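Local coordinates for 4-hydroxybenzoyl-CoA thioesterase (Pseudomonas sp. CBS3, PDB 1LO7), which hydrolyses 4-hydroxybenzoyl-CoA to 4-hydroxybenzoate and coenzyme A, the last step in converting 4-chlorobenzoate to 4-hydroxybenzoate, at residues Y24-Y27 / H28-L31; K85-R89 / K90-Q94; M121-E125 / R126-I130. All blocks are in the same frame, centred on the assembly; numbering follows the deposited sequence. Where two conformers were deposited one is given.

Contact 1: residues Y24-Y27 / H28-L31; sequences YPNY and HRWL. Unlike the reference sequence in segment 24-27: Tyr24 (reference Phe). With 4CO (4-hydroxyphenacyl coenzyme A), chain B.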
loop_
_atom_site.group_PDB
_atom_site.type_symbol
_atom_site.label_atom_id
_atom_site.label_comp_id
_atom_site.label_asym_id
_atom_site.label_seq_id
_atom_site.Cartn_x
_atom_site.Cartn_y
_atom_site.Cartn_z
ATOM N N TYR A 24 -9.443 4.306 3.394
ATOM C CA TYR A 24 -8.796 5.304 4.260
ATOM C C TYR A 24 -7.280 5.398 4.474
ATOM O O TYR A 24 -6.738 6.504 4.562
ATOM C CB TYR A 24 -9.577 5.669 5.530
ATOM C CG TYR A 24 -9.186 4.819 6.705
ATOM C CD1 TYR A 24 -8.202 5.260 7.586
ATOM C CD2 TYR A 24 -9.801 3.583 6.907
ATOM C CE1 TYR A 24 -7.857 4.489 8.694
ATOM C CE2 TYR A 24 -9.474 2.800 8.010
ATOM C CZ TYR A 24 -8.506 3.267 8.896
ATOM O OH TYR A 24 -8.160 2.504 9.975
ATOM N N PRO A 25 -6.588 4.267 4.573
ATOM C CA PRO A 25 -5.158 4.390 4.780
ATOM C C PRO A 25 -4.491 5.158 3.644
ATOM O O PRO A 25 -3.443 5.787 3.824
ATOM C CB PRO A 25 -4.644 2.996 4.992
ATOM C CG PRO A 25 -5.875 2.216 5.461
ATOM C CD PRO A 25 -7.070 2.865 4.780
ATOM N N ASN A 26 -5.116 5.146 2.471
ATOM C CA ASN A 26 -4.598 5.894 1.325
ATOM C C ASN A 26 -4.527 7.388 1.608
ATOM O O ASN A 26 -3.582 8.068 1.171
ATOM C CB ASN A 26 -5.317 5.574 -0.005
ATOM C CG ASN A 26 -5.036 4.135 -0.382
ATOM O OD1 ASN A 26 -3.884 3.709 -0.294
ATOM N ND2 ASN A 26 -6.051 3.354 -0.742
ATOM N N TYR A 27 -5.532 7.938 2.336
ATOM C CA TYR A 27 -5.461 9.345 2.667
ATOM C C TYR A 27 -4.180 9.624 3.476
ATOM O O TYR A 27 -3.485 10.603 3.270
ATOM C CB TYR A 27 -6.652 9.830 3.515
ATOM C CG TYR A 27 -7.939 9.898 2.717
ATOM C CD1 TYR A 27 -8.087 10.868 1.725
ATOM C CD2 TYR A 27 -8.995 9.022 2.952
ATOM C CE1 TYR A 27 -9.274 10.955 0.995
ATOM C CE2 TYR A 27 -10.186 9.093 2.228
ATOM C CZ TYR A 27 -10.315 10.066 1.243
ATOM O OH TYR A 27 -11.469 10.144 0.491
ATOM N N HIS A 28 -3.835 8.737 4.409
ATOM C CA HIS A 28 -2.626 8.971 5.186
ATOM C C HIS A 28 -1.382 8.934 4.289
ATOM O O HIS A 28 -0.439 9.663 4.513
ATOM C CB HIS A 28 -2.534 7.946 6.349
ATOM C CG HIS A 28 -3.658 8.170 7.305
ATOM N ND1 HIS A 28 -3.681 9.297 8.162
ATOM C CD2 HIS A 28 -4.792 7.425 7.527
ATOM C CE1 HIS A 28 -4.824 9.203 8.884
ATOM N NE2 HIS A 28 -5.500 8.089 8.524
ATOM N N ARG A 29 -1.377 8.070 3.238
ATOM C CA ARG A 29 -0.233 8.034 2.327
ATOM C C ARG A 29 -0.153 9.414 1.696
ATOM O O ARG A 29 0.922 9.982 1.605
ATOM C CB ARG A 29 -0.491 7.054 1.149
ATOM C CG ARG A 29 -0.308 5.591 1.472
ATOM C CD ARG A 29 0.167 4.810 0.235
ATOM N NE ARG A 29 -0.838 4.808 -0.807
ATOM C CZ ARG A 29 -0.803 5.535 -1.919
ATOM N NH1 ARG A 29 0.210 6.328 -2.165
ATOM N NH2 ARG A 29 -1.808 5.457 -2.825
ATOM N N TRP A 30 -1.292 9.940 1.281
ATOM C CA TRP A 30 -1.273 11.244 0.633
ATOM C C TRP A 30 -0.894 12.390 1.594
ATOM O O TRP A 30 -0.187 13.373 1.192
ATOM C CB TRP A 30 -2.581 11.519 -0.125
ATOM C CG TRP A 30 -2.846 10.467 -1.148
ATOM C CD1 TRP A 30 -1.926 9.827 -1.924
ATOM C CD2 TRP A 30 -4.121 9.934 -1.487
ATOM N NE1 TRP A 30 -2.565 8.908 -2.740
ATOM C CE2 TRP A 30 -3.915 8.949 -2.469
ATOM C CE3 TRP A 30 -5.419 10.168 -1.014
ATOM C CZ2 TRP A 30 -4.998 8.241 -2.985
ATOM C CZ3 TRP A 30 -6.472 9.474 -1.539
ATOM C CH2 TRP A 30 -6.261 8.506 -2.512
ATOM N N LEU A 31 -1.378 12.289 2.844
ATOM C CA LEU A 31 -1.050 13.295 3.855
ATOM C C LEU A 31 0.465 13.292 4.079
ATOM O O LEU A 31 1.100 14.314 4.174
ATOM C CB LEU A 31 -1.791 13.030 5.183
ATOM C CG LEU A 31 -3.077 13.857 5.334
ATOM C CD1 LEU A 31 -3.653 14.241 3.983
ATOM C CD2 LEU A 31 -4.105 13.126 6.188
HETATM N N1A 4CO B . -16.566 13.049 14.626
HETATM C C2A 4CO B . -17.425 12.306 15.387
HETATM N N3A 4CO B . -18.528 11.720 14.999
HETATM C C4A 4CO B . -18.763 11.900 13.682
HETATM C C5A 4CO B . -17.992 12.635 12.797
HETATM C C6A 4CO B . -16.828 13.228 13.308
HETATM N N6A 4CO B . -16.007 13.942 12.566
HETATM N N7A 4CO B . -18.549 12.623 11.521
HETATM C C8A 4CO B . -19.663 11.891 11.651
HETATM N N9A 4CO B . -19.848 11.453 12.937
HETATM C C1D 4CO B . -20.987 10.709 13.482
HETATM C C2D 4CO B . -22.238 11.578 13.570
HETATM O O2D 4CO B . -22.209 12.433 14.715
HETATM C C3D 4CO B . -23.284 10.490 13.742
HETATM O O3D 4CO B . -23.125 9.851 14.983
HETATM P P3D 4CO B . -24.342 9.601 15.961
HETATM O O7A 4CO B . -24.534 10.831 16.703
HETATM O O8A 4CO B . -25.535 9.232 15.192
HETATM O O9A 4CO B . -23.933 8.437 16.903
HETATM C C4D 4CO B . -22.773 9.501 12.699
HETATM O O4D 4CO B . -21.349 9.782 12.537
HETATM C C5D 4CO B . -23.488 9.459 11.382
HETATM O O5D 4CO B . -23.210 10.684 10.699
HETATM P P1A 4CO B . -24.423 11.481 10.060
HETATM O O1A 4CO B . -23.806 12.754 9.657
HETATM O O2A 4CO B . -25.522 11.652 10.983
HETATM O O3A 4CO B . -24.976 10.701 8.875
HETATM P P2A 4CO B . -24.604 10.740 7.316
HETATM O O4A 4CO B . -25.330 9.610 6.697
HETATM O O5A 4CO B . -25.092 12.001 6.759
HETATM O O6A 4CO B . -22.984 10.823 7.035
HETATM C CBP 4CO B . -21.215 9.519 6.236
HETATM C CCP 4CO B . -22.221 9.696 7.376
HETATM C CDP 4CO B . -21.930 9.351 4.885
HETATM C CEP 4CO B . -20.283 8.354 6.543
HETATM C CAP 4CO B . -20.436 10.819 5.978
HETATM O OAP 4CO B . -19.770 11.241 7.170
HETATM C C9P 4CO B . -19.240 10.564 5.062
HETATM O O9P 4CO B . -19.415 10.230 3.909
HETATM N N8P 4CO B . -17.918 10.643 5.653
HETATM C C7P 4CO B . -16.872 10.149 4.749
HETATM C C6P 4CO B . -16.594 8.653 4.955
HETATM C C5P 4CO B . -15.272 8.299 4.265
HETATM O O5P 4CO B . -15.073 8.510 3.073
HETATM N N4P 4CO B . -14.323 7.677 5.157
HETATM C C3P 4CO B . -13.005 7.426 4.592
HETATM C C2P 4CO B . -13.016 6.249 3.653
HETATM S S1P 4CO B . -14.122 4.922 4.134
HETATM O O1B 4CO B . -11.714 2.724 4.332
HETATM C C1B 4CO B . -12.895 2.568 4.075
HETATM C C2B 4CO B . -13.648 1.497 4.739
HETATM C C3B 4CO B . -15.016 1.321 4.417
HETATM C C4B 4CO B . -15.738 0.295 5.023
HETATM C C5B 4CO B . -15.092 -0.574 5.927
HETATM O O2B 4CO B . -15.788 -1.659 6.501
HETATM C C6B 4CO B . -13.724 -0.369 6.260
HETATM C C7B 4CO B . -12.995 0.675 5.658
HETATM C CB 4CO B . -13.599 3.473 3.133
#

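Contact 2: residues K85-R89 / K90-Q94; sequences KEWRR and KSFVQ. With 4CO (4-hydroxyphenacyl coenzyme A), chain C.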
loop_
_atom_site.group_PDB
_atom_site.type_symbol
_atom_site.label_atom_id
_atom_site.label_comp_id
_atom_site.label_asym_id
_atom_site.label_seq_id
_atom_site.Cartn_x
_atom_site.Cartn_y
_atom_site.Cartn_z
ATOM N N LYS A 85 0.375 24.863 11.622
ATOM C CA LYS A 85 -0.577 25.504 12.495
ATOM C C LYS A 85 0.126 26.068 13.731
ATOM O O LYS A 85 -0.208 27.147 14.208
ATOM C CB LYS A 85 -1.610 24.424 12.888
ATOM C CG LYS A 85 -2.868 24.861 13.633
ATOM C CD LYS A 85 -3.521 23.743 14.463
ATOM C CE LYS A 85 -4.910 24.078 15.005
ATOM N NZ LYS A 85 -4.966 24.207 16.473
ATOM N N GLU A 86 1.125 25.336 14.271
ATOM C CA GLU A 86 1.820 25.803 15.467
ATOM C C GLU A 86 3.183 25.160 15.641
ATOM O O GLU A 86 3.386 23.948 15.395
ATOM C CB GLU A 86 0.904 25.430 16.665
ATOM C CG GLU A 86 1.486 25.698 18.079
ATOM C CD GLU A 86 0.605 25.084 19.164
ATOM O OE1 GLU A 86 0.985 24.826 20.270
ATOM O OE2 GLU A 86 -0.607 24.818 18.751
ATOM N N TRP A 87 4.147 25.990 16.062
ATOM C CA TRP A 87 5.523 25.533 16.350
ATOM C C TRP A 87 5.577 25.467 17.873
ATOM O O TRP A 87 5.262 26.429 18.594
ATOM C CB TRP A 87 6.614 26.497 15.858
ATOM C CG TRP A 87 6.674 26.767 14.377
ATOM C CD1 TRP A 87 6.345 27.943 13.767
ATOM C CD2 TRP A 87 7.174 25.903 13.362
ATOM N NE1 TRP A 87 6.558 27.852 12.430
ATOM C CE2 TRP A 87 7.073 26.611 12.144
ATOM C CE3 TRP A 87 7.694 24.610 13.359
ATOM C CZ2 TRP A 87 7.479 26.033 10.929
ATOM C CZ3 TRP A 87 8.079 24.039 12.147
ATOM C CH2 TRP A 87 7.975 24.755 10.956
ATOM N N ARG A 88 5.962 24.316 18.378
ATOM C CA ARG A 88 6.034 24.083 19.773
ATOM C C ARG A 88 7.473 24.090 20.150
ATOM O O ARG A 88 8.118 25.081 19.858
ATOM C CB ARG A 88 5.232 22.849 20.191
ATOM C CG ARG A 88 3.744 23.092 19.938
ATOM C CD ARG A 88 2.867 21.856 20.149
ATOM N NE ARG A 88 1.437 22.184 20.021
ATOM C CZ ARG A 88 0.453 21.309 20.213
ATOM N NH1 ARG A 88 0.691 20.053 20.550
ATOM N NH2 ARG A 88 -0.813 21.738 20.072
ATOM N N ARG A 89 7.975 23.056 20.801
ATOM C CA ARG A 89 9.390 23.090 21.141
ATOM C C ARG A 89 10.037 22.080 20.224
ATOM O O ARG A 89 10.712 22.443 19.257
ATOM C CB ARG A 89 9.670 22.789 22.617
ATOM C CG ARG A 89 11.172 22.781 22.920
ATOM C CD ARG A 89 11.463 22.818 24.416
ATOM N NE ARG A 89 12.737 23.465 24.727
ATOM C CZ ARG A 89 13.913 22.828 24.685
ATOM N NH1 ARG A 89 14.000 21.542 24.360
ATOM N NH2 ARG A 89 15.042 23.479 24.972
ATOM N N LYS A 90 9.806 20.800 20.507
ATOM C CA LYS A 90 10.357 19.762 19.650
ATOM C C LYS A 90 9.315 19.314 18.627
ATOM O O LYS A 90 9.617 18.621 17.652
ATOM C CB LYS A 90 10.738 18.548 20.453
ATOM C CG LYS A 90 11.899 18.791 21.347
ATOM C CD LYS A 90 12.492 17.481 21.839
ATOM C CE LYS A 90 13.667 17.724 22.757
ATOM N NZ LYS A 90 13.929 16.546 23.561
ATOM N N SER A 91 8.069 19.709 18.815
ATOM C CA SER A 91 7.030 19.279 17.884
ATOM C C SER A 91 6.394 20.407 17.135
ATOM O O SER A 91 6.583 21.563 17.474
ATOM C CB SER A 91 5.917 18.547 18.650
ATOM O OG SER A 91 5.280 19.404 19.622
ATOM N N PHE A 92 5.589 20.059 16.133
ATOM C CA PHE A 92 4.869 21.068 15.385
ATOM C C PHE A 92 3.554 20.420 14.918
ATOM O O PHE A 92 3.466 19.185 14.767
ATOM C CB PHE A 92 5.719 21.647 14.234
ATOM C CG PHE A 92 6.147 20.597 13.213
ATOM C CD1 PHE A 92 7.397 19.963 13.308
ATOM C CD2 PHE A 92 5.305 20.216 12.156
ATOM C CE1 PHE A 92 7.797 18.984 12.391
ATOM C CE2 PHE A 92 5.697 19.244 11.225
ATOM C CZ PHE A 92 6.951 18.626 11.334
ATOM N N VAL A 93 2.568 21.253 14.700
ATOM C CA VAL A 93 1.270 20.781 14.272
ATOM C C VAL A 93 1.172 21.153 12.825
ATOM O O VAL A 93 1.290 22.323 12.475
ATOM C CB VAL A 93 0.130 21.450 15.077
ATOM C CG1 VAL A 93 -1.224 20.961 14.537
ATOM C CG2 VAL A 93 0.207 21.195 16.601
ATOM N N GLN A 94 0.988 20.128 11.987
ATOM C CA GLN A 94 0.863 20.325 10.557
ATOM C C GLN A 94 -0.591 19.984 10.155
ATOM O O GLN A 94 -1.070 18.867 10.363
ATOM C CB GLN A 94 1.869 19.442 9.764
ATOM C CG GLN A 94 2.075 19.886 8.315
ATOM C CD GLN A 94 3.287 19.188 7.690
ATOM O OE1 GLN A 94 3.994 19.758 6.841
ATOM N NE2 GLN A 94 3.548 17.969 8.115
HETATM N N1A 4CO C . 0.629 14.187 21.376
HETATM C C2A 4CO C . 1.199 15.426 21.271
HETATM N N3A 4CO C . 2.473 15.718 21.271
HETATM C C4A 4CO C . 3.248 14.617 21.370
HETATM C C5A 4CO C . 2.813 13.309 21.496
HETATM C C6A 4CO C . 1.426 13.096 21.488
HETATM N N6A 4CO C . 0.888 11.898 21.590
HETATM N N7A 4CO C . 3.889 12.432 21.597
HETATM C C8A 4CO C . 4.968 13.224 21.546
HETATM N N9A 4CO C . 4.634 14.548 21.432
HETATM C C1D 4CO C . 5.530 15.708 21.437
HETATM C C2D 4CO C . 6.130 15.951 22.819
HETATM O O2D 4CO C . 5.211 16.618 23.686
HETATM C C3D 4CO C . 7.270 16.878 22.434
HETATM O O3D 4CO C . 6.768 18.106 21.971
HETATM P P3D 4CO C . 7.320 19.491 22.495
HETATM O O7A 4CO C . 6.632 19.764 23.739
HETATM O O8A 4CO C . 8.773 19.415 22.675
HETATM O O9A 4CO C . 6.971 20.553 21.417
HETATM C C4D 4CO C . 7.769 16.141 21.196
HETATM O O4D 4CO C . 6.635 15.364 20.702
HETATM C C5D 4CO C . 9.002 15.299 21.345
HETATM O O5D 4CO C . 8.663 14.178 22.164
HETATM P P1A 4CO C . 9.625 13.809 23.370
HETATM O O1A 4CO C . 8.865 12.782 24.098
HETATM O O2A 4CO C . 9.954 14.955 24.187
HETATM O O3A 4CO C . 10.944 13.280 22.824
HETATM P P2A 4CO C . 11.421 11.791 22.467
HETATM O O4A 4CO C . 12.724 11.935 21.783
HETATM O O5A 4CO C . 11.602 11.055 23.717
HETATM O O6A 4CO C . 10.269 10.908 21.690
HETATM C CBP 4CO C . 9.786 10.014 19.584
HETATM C CCP 4CO C . 9.931 11.308 20.388
HETATM C CDP 4CO C . 11.083 9.188 19.621
HETATM C CEP 4CO C . 9.348 10.335 18.161
HETATM C CAP 4CO C . 8.816 9.039 20.272
HETATM O OAP 4CO C . 7.542 9.658 20.457
HETATM C C9P 4CO C . 8.441 7.893 19.335
HETATM O O9P 4CO C . 9.281 7.090 18.986
HETATM N N8P 4CO C . 7.086 7.870 18.818
HETATM C C7P 4CO C . 6.911 6.875 17.754
HETATM C C6P 4CO C . 7.158 7.473 16.361
HETATM C C5P 4CO C . 6.610 6.507 15.306
HETATM O O5P 4CO C . 6.971 5.337 15.231
HETATM N N4P 4CO C . 5.660 7.130 14.415
HETATM C C3P 4CO C . 5.011 6.236 13.467
HETATM C C2P 4CO C . 5.935 5.852 12.342
HETATM S S1P 4CO C . 7.058 7.150 11.824
HETATM O O1B 4CO C . 5.918 7.183 8.763
HETATM C C1B 4CO C . 7.024 7.465 9.188
HETATM C C2B 4CO C . 7.684 8.696 8.735
HETATM C C3B 4CO C . 8.977 9.002 9.227
HETATM C C4B 4CO C . 9.623 10.155 8.790
HETATM C C5B 4CO C . 8.997 10.990 7.842
HETATM O O2B 4CO C . 9.662 12.128 7.337
HETATM C C6B 4CO C . 7.688 10.685 7.376
HETATM C C7B 4CO C . 7.027 9.525 7.826
HETATM C CB 4CO C . 7.701 6.607 10.191
HETATM O O HOH W 1 3.075 18.617 21.005
#

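Contact 3: residues M121-E125 / R126-I130; sequences MNDGE and RLRAI. With 4CO (4-hydroxyphenacyl coenzyme A), chain C.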
loop_
_atom_site.group_PDB
_atom_site.type_symbol
_atom_site.label_atom_id
_atom_site.label_comp_id
_atom_site.label_asym_id
_atom_site.label_seq_id
_atom_site.Cartn_x
_atom_site.Cartn_y
_atom_site.Cartn_z
ATOM N N MET A 121 16.214 12.267 14.677
ATOM C CA MET A 121 17.451 11.637 14.305
ATOM C C MET A 121 17.375 10.215 14.726
ATOM O O MET A 121 16.589 9.885 15.594
ATOM C CB MET A 121 18.617 12.418 14.869
ATOM C CG MET A 121 18.611 13.700 14.065
ATOM S SD MET A 121 20.041 14.650 14.429
ATOM C CE MET A 121 20.228 13.998 16.111
ATOM N N ASN A 122 18.170 9.373 14.091
ATOM C CA ASN A 122 18.254 7.959 14.447
ATOM C C ASN A 122 19.603 7.786 15.147
ATOM O O ASN A 122 20.627 7.916 14.503
ATOM C CB ASN A 122 18.163 6.954 13.280
ATOM C CG ASN A 122 16.716 6.580 13.041
ATOM O OD1 ASN A 122 15.899 6.518 13.979
ATOM N ND2 ASN A 122 16.397 6.355 11.773
ATOM N N ASP A 123 19.588 7.579 16.467
ATOM C CA ASP A 123 20.823 7.379 17.244
ATOM C C ASP A 123 20.981 5.879 17.278
ATOM O O ASP A 123 20.482 5.202 18.186
ATOM C CB ASP A 123 20.660 7.919 18.671
ATOM C CG ASP A 123 20.433 9.410 18.678
ATOM O OD1 ASP A 123 20.753 10.133 17.750
ATOM O OD2 ASP A 123 19.928 9.867 19.801
ATOM N N GLY A 124 21.627 5.360 16.245
ATOM C CA GLY A 124 21.707 3.903 16.184
ATOM C C GLY A 124 20.270 3.486 15.819
ATOM O O GLY A 124 19.676 4.010 14.865
ATOM N N GLU A 125 19.721 2.606 16.605
ATOM C CA GLU A 125 18.358 2.104 16.414
ATOM C C GLU A 125 17.300 2.926 17.098
ATOM O O GLU A 125 16.108 2.682 16.929
ATOM C CB GLU A 125 18.304 0.700 17.055
ATOM C CG GLU A 125 19.247 -0.275 16.307
ATOM C CD GLU A 125 19.240 -1.643 16.907
ATOM O OE1 GLU A 125 18.971 -1.846 18.077
ATOM O OE2 GLU A 125 19.515 -2.585 16.025
ATOM N N ARG A 126 17.724 3.893 17.891
ATOM C CA ARG A 126 16.774 4.723 18.617
ATOM C C ARG A 126 16.419 6.042 18.002
ATOM O O ARG A 126 17.270 6.910 17.842
ATOM C CB ARG A 126 17.356 5.048 19.971
ATOM C CG ARG A 126 17.530 3.798 20.828
ATOM C CD ARG A 126 18.274 4.095 22.111
ATOM N NE ARG A 126 18.626 2.974 22.970
ATOM C CZ ARG A 126 19.387 3.076 24.067
ATOM N NH1 ARG A 126 19.903 4.240 24.502
ATOM N NH2 ARG A 126 19.639 1.947 24.746
ATOM N N LEU A 127 15.135 6.184 17.683
ATOM C CA LEU A 127 14.635 7.438 17.135
ATOM C C LEU A 127 14.640 8.526 18.275
ATOM O O LEU A 127 14.350 8.287 19.437
ATOM C CB LEU A 127 13.216 7.179 16.643
ATOM C CG LEU A 127 12.660 8.396 15.967
ATOM C CD1 LEU A 127 13.441 8.620 14.648
ATOM C CD2 LEU A 127 11.154 8.142 15.741
ATOM N N ARG A 128 14.986 9.759 17.969
ATOM C CA ARG A 128 15.014 10.765 18.991
ATOM C C ARG A 128 14.600 12.131 18.411
ATOM O O ARG A 128 15.142 12.591 17.394
ATOM C CB ARG A 128 16.434 10.814 19.575
ATOM C CG ARG A 128 16.792 12.175 20.174
ATOM C CD ARG A 128 16.994 12.141 21.685
ATOM N NE ARG A 128 18.224 11.454 22.092
ATOM C CZ ARG A 128 18.547 11.101 23.347
ATOM N NH1 ARG A 128 17.747 11.347 24.394
ATOM N NH2 ARG A 128 19.716 10.481 23.557
ATOM N N ALA A 129 13.645 12.787 19.064
ATOM C CA ALA A 129 13.201 14.073 18.593
ATOM C C ALA A 129 14.157 15.186 18.950
ATOM O O ALA A 129 14.855 15.138 19.970
ATOM C CB ALA A 129 11.867 14.431 19.236
ATOM N N ILE A 130 14.175 16.218 18.107
ATOM C CA ILE A 130 15.046 17.343 18.402
ATOM C C ILE A 130 14.240 18.636 18.408
ATOM O O ILE A 130 13.134 18.723 17.916
ATOM C CB ILE A 130 16.140 17.486 17.373
ATOM C CG1 ILE A 130 15.506 17.743 16.002
ATOM C CG2 ILE A 130 16.970 16.224 17.313
ATOM C CD1 ILE A 130 16.542 18.085 14.924
HETATM N N1A 4CO C . 0.629 14.187 21.376
HETATM C C2A 4CO C . 1.199 15.426 21.271
HETATM N N3A 4CO C . 2.473 15.718 21.271
HETATM C C4A 4CO C . 3.248 14.617 21.370
HETATM C C5A 4CO C . 2.813 13.309 21.496
HETATM C C6A 4CO C . 1.426 13.096 21.488
HETATM N N6A 4CO C . 0.888 11.898 21.590
HETATM N N7A 4CO C . 3.889 12.432 21.597
HETATM C C8A 4CO C . 4.968 13.224 21.546
HETATM N N9A 4CO C . 4.634 14.548 21.432
HETATM C C1D 4CO C . 5.530 15.708 21.437
HETATM C C2D 4CO C . 6.130 15.951 22.819
HETATM O O2D 4CO C . 5.211 16.618 23.686
HETATM C C3D 4CO C . 7.270 16.878 22.434
HETATM O O3D 4CO C . 6.768 18.106 21.971
HETATM P P3D 4CO C . 7.320 19.491 22.495
HETATM O O7A 4CO C . 6.632 19.764 23.739
HETATM O O8A 4CO C . 8.773 19.415 22.675
HETATM O O9A 4CO C . 6.971 20.553 21.417
HETATM C C4D 4CO C . 7.769 16.141 21.196
HETATM O O4D 4CO C . 6.635 15.364 20.702
HETATM C C5D 4CO C . 9.002 15.299 21.345
HETATM O O5D 4CO C . 8.663 14.178 22.164
HETATM P P1A 4CO C . 9.625 13.809 23.370
HETATM O O1A 4CO C . 8.865 12.782 24.098
HETATM O O2A 4CO C . 9.954 14.955 24.187
HETATM O O3A 4CO C . 10.944 13.280 22.824
HETATM P P2A 4CO C . 11.421 11.791 22.467
HETATM O O4A 4CO C . 12.724 11.935 21.783
HETATM O O5A 4CO C . 11.602 11.055 23.717
HETATM O O6A 4CO C . 10.269 10.908 21.690
HETATM C CBP 4CO C . 9.786 10.014 19.584
HETATM C CCP 4CO C . 9.931 11.308 20.388
HETATM C CDP 4CO C . 11.083 9.188 19.621
HETATM C CEP 4CO C . 9.348 10.335 18.161
HETATM C CAP 4CO C . 8.816 9.039 20.272
HETATM O OAP 4CO C . 7.542 9.658 20.457
HETATM C C9P 4CO C . 8.441 7.893 19.335
HETATM O O9P 4CO C . 9.281 7.090 18.986
HETATM N N8P 4CO C . 7.086 7.870 18.818
HETATM C C7P 4CO C . 6.911 6.875 17.754
HETATM C C6P 4CO C . 7.158 7.473 16.361
HETATM C C5P 4CO C . 6.610 6.507 15.306
HETATM O O5P 4CO C . 6.971 5.337 15.231
HETATM N N4P 4CO C . 5.660 7.130 14.415
HETATM C C3P 4CO C . 5.011 6.236 13.467
HETATM C C2P 4CO C . 5.935 5.852 12.342
HETATM S S1P 4CO C . 7.058 7.150 11.824
HETATM O O1B 4CO C . 5.918 7.183 8.763
HETATM C C1B 4CO C . 7.024 7.465 9.188
HETATM C C2B 4CO C . 7.684 8.696 8.735
HETATM C C3B 4CO C . 8.977 9.002 9.227
HETATM C C4B 4CO C . 9.623 10.155 8.790
HETATM C C5B 4CO C . 8.997 10.990 7.842
HETATM O O2B 4CO C . 9.662 12.128 7.337
HETATM C C6B 4CO C . 7.688 10.685 7.376
HETATM C C7B 4CO C . 7.027 9.525 7.826
HETATM C CB 4CO C . 7.701 6.607 10.191
HETATM O O HOH W 2 13.593 4.121 18.365
#

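Contact 1: residues Y24-Y27 / H28-L31
The amide of Leu31 donates to Tyr27 O at 2.7 Å, and Arg29 N to Pro25 O and Trp30 N to Asn26 O repeat this i to i+4 bonding in the first turns of helix 25-41. Asn26 suits its place by using both halves of its side chain. Its CB sits over the six-membered ring of Trp30 in a CH-pi contact, 4.2 Å from the centroid, while OD1, near the guanidinium edge, accepts a hydrogen bond from Arg29 NE at 3.3 Å. With CG anti to its own carbonyl carbon (chi1 -66°), the amide runs alongside the arginine chain; Asn26 ND2 bonds weakly to Asp15 O, and Arg29 NH2 forms a long, weak ion pair with Asp15. Trp30 turns its edge toward the face of Tyr27, an offset T-shaped pair with centroids 5.7 Å apart and planes at 90°. His28 stacks on His28 of the second subunit. Near the N-terminal end of the helix, Tyr24 N gives a nearly straight bond (172°) to ligand O1B at 2.9 Å. The ligand's ketone probably stands in for the thioester carbonyl, which this N-H would be expected to polarise, consistent with the active site of a hot dog fold thioesterase.

Contact 2: residues K85-R89 / K90-Q94
Val93 CG2 lies over the centre of the Arg88 guanidinium, 3.5 Å above its plane, across the antiparallel hairpin of strands 77-87 and 91-101. The extended arginine chain carries that flat group over the branched valine, and Glu86 meets its edge, OE1 lying 2.7 Å from NE in a salt bridge. A classic beta bulge sets Lys85 and Glu86 together opposite Val93, and Lys85 CD runs alongside CG1. On the face that carries them, Trp87 and Phe92 run side by side, ring planes oblique at 56°, with Trp87 CE3 touching Phe92 CB. Arg89 N and Ser91 N bond O9A of the ligand's 3'-phosphate and Lys90 N bonds O8A, reaching O9A weakly, while the Arg89 guanidinium turns to Glu131. An alanine in place of Lys90 would keep these bonds but would probably leave the anionic coenzyme without the ammonium near its diphosphate and open a gap where CD packs on C5D. Ser91 suits its place beside the phosphate: OG lies 2.7 Å from O9A and accepts from water 1, which accepts from Arg88 NH1.

Contact 3: residues M121-E125 / R126-I130
Asp123 OD2 lies at the edge of the Arg128 guanidinium, a little out of its plane, and accepts from NE at 3.3 Å in a salt bridge. The carboxylate and guanidinium planes stand 55° apart; NE meets OD2 nearly along its C-O bond, and with NH2 3.8 Å from OD2 the NE-H carries the bond. Bends at chi2 and chi3 (114° and 71°) swing NE round toward this carboxylate. Where Asn122 and Leu127 share the other side of the sheet, the amide sets OD1 against Leu127, 3.3 Å from CD1, and Asn122 ND2 makes a weak bond to Ala19 O of the second subunit. These pairs belong to a beta hairpin between strands 107-123 and 126-130, closed by a type II' turn from Asp123 to Arg126. Gly124 occupies the turn corner, where its positive phi is easily adopted without a side chain. Asp123 N donates to Arg126 O at 2.8 Å, and the return bond from Arg126 N to Asp123 O comes from above the carbonyl plane. Water 2 links turn and strand, donating to Glu125 O and accepting from Leu127 N. Leu127, with CG anti to the backbone N, lays CD2 3.7 Å from the ligand methyl CEP, an apolar wall for the pantetheine arm. Ala129 donates its N-H to the diphosphate oxygen O4A at 3.0 Å; its small side chain is consistent with the coenzyme's close approach, CB resting 3.7 Å from C5D.

Overall arrangement
Contacts 2 and 3 hold the same ligand molecule: residues 89-91 take the 3'-phosphate, while the hairpin at 121-130 takes the diphosphate and lines the pantetheine arm. Their centres are about 19 Å apart, yet they touch where Lys90 CB packs 3.5 Å from Ile130 O, and both join the same antiparallel sheet. Contact 1 lies on helix 25-41, its centre about 21 Å from that of contact 2 and 25 Å from that of contact 3; its Tyr24 side chain is about 7 Å from that of the active-site Asp17. It serves a different ligand molecule, whose coenzyme end the second subunit binds. Reciprocally, Tyr24 N of the second subunit meets the ligand held by contacts 2 and 3, completing each site across the interface.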